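Local structure of exopolygalacturonase (Yersinia enterocolitica, 2UVE) at residues I438-H443 against L465-T470. The protein probably hydrolyses polygalacturonan in pectin from the chain ends. Residues are numbered along the deposited sequence; the frame is centred on the assembly and turned at random.
Sequences IVTGSH and LRAKST. With SO4 (sulfate ion), chain Q.
Segments 438-443 and 465-470 pair as parallel beta-strands on successive turns of the coil, I438 opposite L465, V439 opposite R466 and T440 opposite A467. R466 N gives its hydrogen to I438 O, T440 N to R466 O at 2.7 Å, and K468 N to T440 O. Beyond T440 the pairing distorts: a cis peptide bond precedes G441, and although S442 N still reaches K468 O at 2.9 Å, it stands above the carbonyl plane and the bond is bent to 133°. On the inward face I438 CG2 packs on L465 CD1 at 3.8 Å, and F482 adjoins both residues. T440 OG1, set between its backbone N and carbonyl carbon (chi1 69°), lies 3.5 Å from A467 CB and is buried without a polar partner. This stacking of strands turn upon turn makes the right-handed parallel beta-helix of glycoside hydrolase family 28, with strands 405-408 and 493-500 continuing it on either side. V439 and R466 lie on the other face, and the extended K468 chain runs along it past S442, bringing CE 3.7 Å from V439 CG1. As modelled, K468 NZ bonds sulfate O1 and, weakly, O2, but both bonds are doubtful because the sulfate sits implausibly close to S442 OG. The R466 guanidinium turns one face to K468 CB, 3.4 Å above its plane and offset toward the rim, while NH1 bonds T498 OG1 on the next strand.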
loop_
_atom_site.group_PDB
_atom_site.type_symbol
_atom_site.label_atom_id
_atom_site.label_comp_id
_atom_site.label_asym_id
_atom_site.label_seq_id
_atom_site.Cartn_x
_atom_site.Cartn_y
_atom_site.Cartn_z
ATOM N N ILE A 438 2.911 1.638 6.918
ATOM C CA ILE A 438 3.955 1.999 5.945
ATOM C C ILE A 438 5.201 1.240 6.380
ATOM O O ILE A 438 5.741 1.515 7.455
ATOM C CB ILE A 438 4.283 3.562 5.933
ATOM C CG1 ILE A 438 2.985 4.395 5.794
ATOM C CG2 ILE A 438 5.406 3.918 4.834
ATOM C CD1 ILE A 438 2.372 4.345 4.423
ATOM N N VAL A 439 5.628 0.279 5.552
ATOM C CA VAL A 439 6.734 -0.600 5.901
ATOM C C VAL A 439 7.866 -0.450 4.858
ATOM O O VAL A 439 7.637 -0.679 3.687
ATOM C CB VAL A 439 6.311 -2.082 6.059
ATOM C CG1 VAL A 439 7.509 -2.917 6.518
ATOM C CG2 VAL A 439 5.181 -2.218 7.067
ATOM N N THR A 440 9.049 -0.010 5.303
ATOM C CA THR A 440 10.236 0.100 4.439
ATOM C C THR A 440 11.423 -0.730 4.987
ATOM O O THR A 440 12.000 -0.332 5.970
ATOM C CB THR A 440 10.754 1.583 4.349
ATOM O OG1 THR A 440 11.298 1.963 5.614
ATOM C CG2 THR A 440 9.681 2.591 3.970
ATOM N N GLY A 441 11.822 -1.888 4.464
ATOM C CA GLY A 441 11.084 -2.808 3.696
ATOM C C GLY A 441 11.374 -4.148 4.362
ATOM O O GLY A 441 10.470 -4.933 4.539
ATOM N N SER A 442 12.594 -4.223 4.906
ATOM C CA SER A 442 13.606 -5.352 5.010
ATOM C C SER A 442 14.498 -5.470 3.760
ATOM O O SER A 442 15.726 -5.396 3.874
ATOM C CB SER A 442 13.141 -6.661 5.657
ATOM O OG SER A 442 13.613 -7.823 4.983
ATOM N N HIS A 443 13.903 -5.514 2.571
ATOM C CA HIS A 443 14.656 -5.518 1.320
ATOM C C HIS A 443 14.986 -4.089 0.908
ATOM O O HIS A 443 14.179 -3.417 0.245
ATOM C CB HIS A 443 13.897 -6.252 0.208
ATOM C CG HIS A 443 13.672 -7.718 0.465
ATOM N ND1 HIS A 443 12.979 -8.530 -0.416
ATOM C CD2 HIS A 443 14.054 -8.518 1.490
ATOM C CE1 HIS A 443 12.948 -9.769 0.051
ATOM N NE2 HIS A 443 13.582 -9.782 1.216
ATOM N N LEU A 465 4.670 3.336 11.289
ATOM C CA LEU A 465 5.813 3.373 10.414
ATOM C C LEU A 465 6.814 2.305 10.863
ATOM O O LEU A 465 7.256 2.280 12.029
ATOM C CB LEU A 465 6.443 4.766 10.406
ATOM C CG LEU A 465 7.651 5.063 9.494
ATOM C CD1 LEU A 465 7.430 4.694 8.014
ATOM C CD2 LEU A 465 8.060 6.516 9.635
ATOM N N ARG A 466 7.105 1.370 9.965
ATOM C CA ARG A 466 8.120 0.349 10.247
ATOM C C ARG A 466 9.288 0.412 9.228
ATOM O O ARG A 466 9.071 0.330 8.016
ATOM C CB ARG A 466 7.487 -1.031 10.275
ATOM C CG ARG A 466 8.500 -2.203 10.540
ATOM C CD ARG A 466 8.926 -2.184 11.951
ATOM N NE ARG A 466 9.675 -3.361 12.375
ATOM C CZ ARG A 466 10.996 -3.391 12.557
ATOM N NH1 ARG A 466 11.739 -2.314 12.298
ATOM N NH2 ARG A 466 11.577 -4.509 12.975
ATOM N N ALA A 467 10.507 0.594 9.738
ATOM C CA ALA A 467 11.733 0.592 8.933
ATOM C C ALA A 467 12.665 -0.474 9.453
ATOM O O ALA A 467 13.025 -0.490 10.625
ATOM C CB ALA A 467 12.409 1.954 8.932
ATOM N N LYS A 468 13.022 -1.404 8.583
ATOM C CA LYS A 468 13.835 -2.560 8.976
ATOM C C LYS A 468 14.806 -2.952 7.879
ATOM O O LYS A 468 14.475 -2.878 6.689
ATOM C CB LYS A 468 12.969 -3.795 9.327
ATOM C CG LYS A 468 11.861 -4.119 8.280
ATOM C CD LYS A 468 11.078 -5.337 8.709
ATOM C CE LYS A 468 9.784 -5.450 7.937
ATOM N NZ LYS A 468 9.150 -6.710 8.290
ATOM N N SER A 469 15.991 -3.391 8.311
ATOM C CA SER A 469 16.994 -3.934 7.417
ATOM C C SER A 469 18.072 -4.674 8.217
ATOM O O SER A 469 18.077 -4.645 9.454
ATOM C CB SER A 469 17.618 -2.829 6.563
ATOM O OG SER A 469 18.232 -3.361 5.407
ATOM N N THR A 470 18.965 -5.358 7.500
ATOM C CA THR A 470 20.184 -5.883 8.112
ATOM C C THR A 470 21.407 -5.414 7.302
ATOM O O THR A 470 21.307 -5.019 6.140
ATOM C CB THR A 470 20.179 -7.439 8.484
ATOM O OG1 THR A 470 20.873 -8.250 7.513
ATOM C CG2 THR A 470 18.808 -7.993 8.745
HETATM S S SO4 Q . 11.449 -9.538 6.595
HETATM O O1 SO4 Q . 10.391 -8.645 5.961
HETATM O O2 SO4 Q . 11.467 -9.233 8.086
HETATM O O3 SO4 Q . 10.955 -10.865 6.477
HETATM O O4 SO4 Q . 12.695 -9.075 6.092
#